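Local structure of member of s1p family of ribosomal proteins (Pyrococcus furiosus, 5YH1) at residues 49-53 against 54-58; 78-81 against 82-86. The protein is probably an exonuclease with nucleic-acid-binding and zinc-binding regions, represented here by its manganese-binding DHH domain. All blocks are in the same frame, centred on the assembly; numbering follows the deposited sequence.

Contact 1 (49-53 against 54-58)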
loop_
_atom_site.group_PDB
_atom_site.type_symbol
_atom_site.label_atom_id
_atom_site.label_comp_id
_atom_site.label_asym_id
_atom_site.label_seq_id
_atom_site.Cartn_x
_atom_site.Cartn_y
_atom_site.Cartn_z
ATOM N N ARG A 49 -18.577 28.139 -4.482
ATOM C CA ARG A 49 -19.419 28.787 -3.466
ATOM C C ARG A 49 -20.831 28.190 -3.439
ATOM O O ARG A 49 -21.416 28.018 -2.377
ATOM C CB ARG A 49 -19.502 30.303 -3.713
ATOM C CG ARG A 49 -18.233 31.080 -3.382
ATOM C CD ARG A 49 -18.287 32.491 -3.962
ATOM N NE ARG A 49 -19.463 33.232 -3.487
ATOM C CZ ARG A 49 -19.572 33.786 -2.280
ATOM N NH1 ARG A 49 -18.589 33.721 -1.402
ATOM N NH2 ARG A 49 -20.680 34.417 -1.948
ATOM N N ARG A 50 -21.370 27.870 -4.608
ATOM C CA ARG A 50 -22.720 27.316 -4.689
ATOM C C ARG A 50 -22.797 25.935 -4.033
ATOM O O ARG A 50 -23.716 25.667 -3.246
ATOM C CB ARG A 50 -23.200 27.248 -6.139
ATOM C CG ARG A 50 -24.712 27.197 -6.243
ATOM C CD ARG A 50 -25.199 27.090 -7.679
ATOM N NE ARG A 50 -26.644 27.326 -7.749
ATOM C CZ ARG A 50 -27.582 26.458 -7.359
ATOM N NH1 ARG A 50 -27.244 25.267 -6.862
ATOM N NH2 ARG A 50 -28.873 26.784 -7.462
ATOM N N ALA A 51 -21.829 25.074 -4.344
ATOM C CA ALA A 51 -21.714 23.776 -3.679
ATOM C C ALA A 51 -21.690 23.935 -2.161
ATOM O O ALA A 51 -22.396 23.224 -1.449
ATOM C CB ALA A 51 -20.474 23.039 -4.152
ATOM N N ILE A 52 -20.899 24.892 -1.673
ATOM C CA ILE A 52 -20.794 25.155 -0.237
ATOM C C ILE A 52 -22.133 25.565 0.366
ATOM O O ILE A 52 -22.528 25.074 1.429
ATOM C CB ILE A 52 -19.776 26.278 0.068
ATOM C CG1 ILE A 52 -18.353 25.830 -0.275
ATOM C CG2 ILE A 52 -19.844 26.690 1.539
ATOM C CD1 ILE A 52 -17.358 26.970 -0.316
ATOM N N PHE A 53 -22.819 26.483 -0.297
ATOM C CA PHE A 53 -24.051 27.030 0.249
ATOM C C PHE A 53 -25.202 26.016 0.210
ATOM O O PHE A 53 -26.095 26.082 1.042
ATOM C CB PHE A 53 -24.436 28.344 -0.453
ATOM C CG PHE A 53 -23.466 29.480 -0.215
ATOM C CD1 PHE A 53 -22.891 29.691 1.033
ATOM C CD2 PHE A 53 -23.160 30.365 -1.235
ATOM C CE1 PHE A 53 -22.009 30.741 1.242
ATOM C CE2 PHE A 53 -22.281 31.420 -1.027
ATOM C CZ PHE A 53 -21.707 31.609 0.211
ATOM N N GLU A 54 -25.178 25.077 -0.734
ATOM C CA GLU A 54 -26.203 24.038 -0.771
ATOM C C GLU A 54 -25.857 22.826 0.093
ATOM O O GLU A 54 -26.638 21.897 0.183
ATOM C CB GLU A 54 -26.527 23.618 -2.207
ATOM C CG GLU A 54 -25.469 22.798 -2.904
ATOM C CD GLU A 54 -25.832 22.486 -4.343
ATOM O OE1 GLU A 54 -24.929 22.443 -5.196
ATOM O OE2 GLU A 54 -27.018 22.268 -4.633
ATOM N N GLY A 55 -24.703 22.840 0.745
ATOM C CA GLY A 55 -24.297 21.720 1.595
ATOM C C GLY A 55 -23.835 20.510 0.809
ATOM O O GLY A 55 -23.872 19.389 1.306
ATOM N N ARG A 56 -23.397 20.739 -0.421
ATOM C CA ARG A 56 -22.863 19.683 -1.268
ATOM C C ARG A 56 -21.387 19.466 -0.934
ATOM O O ARG A 56 -20.649 20.439 -0.765
ATOM C CB ARG A 56 -23.007 20.075 -2.736
ATOM C CG ARG A 56 -22.477 19.034 -3.711
ATOM C CD ARG A 56 -22.576 19.509 -5.151
ATOM N NE ARG A 56 -23.948 19.855 -5.526
ATOM C CZ ARG A 56 -24.843 19.019 -6.063
ATOM N NH1 ARG A 56 -24.555 17.746 -6.324
ATOM N NH2 ARG A 56 -26.055 19.471 -6.357
ATOM N N PRO A 57 -20.942 18.197 -0.853
ATOM C CA PRO A 57 -19.524 17.974 -0.586
ATOM C C PRO A 57 -18.637 18.380 -1.749
ATOM O O PRO A 57 -19.102 18.489 -2.886
ATOM C CB PRO A 57 -19.419 16.460 -0.339
ATOM C CG PRO A 57 -20.682 15.864 -0.830
ATOM C CD PRO A 57 -21.719 16.945 -0.909
ATOM N N ILE A 58 -17.367 18.623 -1.437
ATOM C CA ILE A 58 -16.364 18.974 -2.416
ATOM C C ILE A 58 -15.180 18.031 -2.262
ATOM O O ILE A 58 -14.711 17.793 -1.148
ATOM C CB ILE A 58 -15.901 20.430 -2.214
ATOM C CG1 ILE A 58 -17.054 21.389 -2.512
ATOM C CG2 ILE A 58 -14.683 20.749 -3.081
ATOM C CD1 ILE A 58 -16.739 22.837 -2.186
#

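Contact 2 (78-81 against 82-86)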
loop_
_atom_site.group_PDB
_atom_site.type_symbol
_atom_site.label_atom_id
_atom_site.label_comp_id
_atom_site.label_asym_id
_atom_site.label_seq_id
_atom_site.Cartn_x
_atom_site.Cartn_y
_atom_site.Cartn_z
ATOM N N ALA A 78 -9.863 29.114 1.959
ATOM C CA ALA A 78 -11.043 29.928 1.631
ATOM C C ALA A 78 -12.366 29.170 1.844
ATOM O O ALA A 78 -13.357 29.736 2.291
ATOM C CB ALA A 78 -10.951 30.393 0.186
ATOM N N ILE A 79 -12.374 27.886 1.505
ATOM C CA ILE A 79 -13.593 27.073 1.532
ATOM C C ILE A 79 -14.054 26.713 2.948
ATOM O O ILE A 79 -15.236 26.869 3.274
ATOM C CB ILE A 79 -13.398 25.789 0.689
ATOM C CG1 ILE A 79 -13.326 26.160 -0.787
ATOM C CG2 ILE A 79 -14.536 24.794 0.915
ATOM C CD1 ILE A 79 -12.676 25.116 -1.659
ATOM N N ILE A 80 -13.133 26.243 3.784
ATOM C CA ILE A 80 -13.493 25.713 5.110
ATOM C C ILE A 80 -14.291 26.712 5.963
ATOM O O ILE A 80 -15.319 26.339 6.529
ATOM C CB ILE A 80 -12.252 25.200 5.890
ATOM C CG1 ILE A 80 -11.660 23.943 5.235
ATOM C CG2 ILE A 80 -12.585 24.921 7.347
ATOM C CD1 ILE A 80 -12.617 22.786 5.089
ATOM N N PRO A 81 -13.830 27.980 6.063
ATOM C CA PRO A 81 -14.612 28.960 6.835
ATOM C C PRO A 81 -16.045 29.156 6.343
ATOM O O PRO A 81 -16.945 29.331 7.161
ATOM C CB PRO A 81 -13.811 30.260 6.682
ATOM C CG PRO A 81 -12.420 29.817 6.412
ATOM C CD PRO A 81 -12.531 28.531 5.640
ATOM N N LEU A 82 -16.256 29.150 5.029
ATOM C CA LEU A 82 -17.605 29.286 4.488
ATOM C C LEU A 82 -18.456 28.077 4.865
ATOM O O LEU A 82 -19.604 28.226 5.266
ATOM C CB LEU A 82 -17.594 29.453 2.965
ATOM C CG LEU A 82 -17.018 30.746 2.392
ATOM C CD1 LEU A 82 -17.283 30.800 0.896
ATOM C CD2 LEU A 82 -17.592 31.980 3.088
ATOM N N ILE A 83 -17.885 26.883 4.746
ATOM C CA ILE A 83 -18.587 25.669 5.149
ATOM C C ILE A 83 -19.003 25.756 6.614
ATOM O O ILE A 83 -20.123 25.385 6.966
ATOM C CB ILE A 83 -17.731 24.408 4.913
ATOM C CG1 ILE A 83 -17.614 24.133 3.410
ATOM C CG2 ILE A 83 -18.326 23.199 5.637
ATOM C CD1 ILE A 83 -16.619 23.045 3.059
ATOM N N GLU A 84 -18.101 26.252 7.457
ATOM C CA GLU A 84 -18.366 26.343 8.891
ATOM C C GLU A 84 -19.415 27.397 9.252
ATOM O O GLU A 84 -20.154 27.210 10.219
ATOM C CB GLU A 84 -17.065 26.548 9.684
ATOM C CG GLU A 84 -16.202 25.289 9.681
ATOM C CD GLU A 84 -14.991 25.363 10.588
ATOM O OE1 GLU A 84 -14.362 26.445 10.664
ATOM O OE2 GLU A 84 -14.665 24.326 11.212
ATOM N N LYS A 85 -19.510 28.473 8.474
ATOM C CA LYS A 85 -20.516 29.501 8.755
ATOM C C LYS A 85 -21.934 29.071 8.344
ATOM O O LYS A 85 -22.903 29.508 8.957
ATOM C CB LYS A 85 -20.133 30.861 8.150
ATOM C CG LYS A 85 -20.670 31.153 6.759
ATOM C CD LYS A 85 -20.639 32.644 6.453
ATOM C CE LYS A 85 -19.232 33.215 6.548
ATOM N NZ LYS A 85 -19.095 34.492 5.794
ATOM N N VAL A 86 -22.066 28.220 7.326
ATOM C CA VAL A 86 -23.398 27.792 6.864
ATOM C C VAL A 86 -23.869 26.450 7.424
ATOM O O VAL A 86 -25.050 26.142 7.350
ATOM C CB VAL A 86 -23.517 27.771 5.317
ATOM C CG1 VAL A 86 -23.086 29.108 4.737
ATOM C CG2 VAL A 86 -22.735 26.622 4.699
#

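Contact 1 (49-53 against 54-58)
Arg56 N donates to Ala51 O (2.9 Å) and Gly55 N to Ile52 O (3.2 Å), two bonds back into the last turn that, with the positive phi of Gly55 (75°), define a Schellman motif ending helix 32-53. A preceding helical bond, Glu54 N to Arg50 O at 3.0 Å, completes the turn before the chain runs into strand 58-63. On the partly exposed side, against helix 2-20, Glu54 CG lies between backbone N and carbonyl carbon (chi1 72°), which sets its methylene close over Arg50 O and Ala51 O and leaves the carboxylate between two arginines. Arg56 NE reaches OE1 within its own guanidinium plane at 2.8 Å, nearly straight (173°), but comes from above the carboxylate. Arg50 NH1 makes a long salt bridge of 3.7 Å to OE2, its stronger partner being Asp17. A lysine in place of Glu54 would probably leave Arg56 NE without its acceptor and crowd a third positive charge between the two arginines. On the buried side, Ile58 folds back against the helix it follows: its CG1 meets Ala51 CB at 4.1 Å, and its CD1 packs against Ile52 CG1 at 3.9 Å.

Contact 2 (78-81 against 82-86)
The Ile80 CG2 methyl sits over one face of the Glu84 carboxylate, the one flat side-chain group in this stretch, almost directly above CD at 4.1 Å. The Glu84 CG methylene, beside its backbone N, lies 3.4 Å from Ile80 O, so the aliphatic part of the chain follows the preceding turn; the Glu84 side chain, like that of Ile80, also touches Arg93 of helix 92-96. Beneath these side chains the backbone is helical. Ile83 N donates to Ile79 O at 3.0 Å with an N-H...O angle of 168°, Glu84 N to Ile80 O at 2.9 Å, and Lys85 N to Pro81 O at 3.0 Å with a more bent angle of 142°. Pro81, whose nitrogen carries no hydrogen, has no bond to the turn before, and helix 66-86 is kinked there; its carbonyl nevertheless serves the following turn. The main apolar contact is Ile79 against Ile83. The Ile79 CG2 branch meets the Ile83 CD1 methyl at 3.5 Å, a close approach for two methyl groups. Ile83 CG1 stands beside its own backbone N, and an extended chi2 of 171° carries CD1 back toward the earlier turn. Ile80 CD1 comes within 4.5 Å of the same methyl, a looser touch. Phe97 of strand 97-102 packs on all three isoleucines, while Leu82 packs on Ile52 of helix 32-53. The chemistry thus divides round the helix: branched hydrocarbon is pressed between neighbouring helix and sheet, whereas Glu84 and Lys85 lie on the exposed side, consistent with an amphipathic final stretch of helix 66-86 in the DHH domain.

Contact 1 closes helix 32-53 and turns the chain into strand 58-63; contact 2 lies within the last turns of helix 66-86, the next helix along the chain. Their centres are 10 Å apart, and the two helices pack together directly: Ile52 CD1 meets Ile79 CG2 at 3.8 Å, and Phe53 CD1 meets Val86 CG1 at 3.8 Å. Contact 2 is the more buried, held by helical backbone bonds and isoleucine packing. Contact 1 is partly buried, with apolar groups inward and an arginine-glutamate network on the partly exposed side. Chain reversal thus combines glycine and charged groups at 49-58, while the continuous helix at 78-86 bends at a proline.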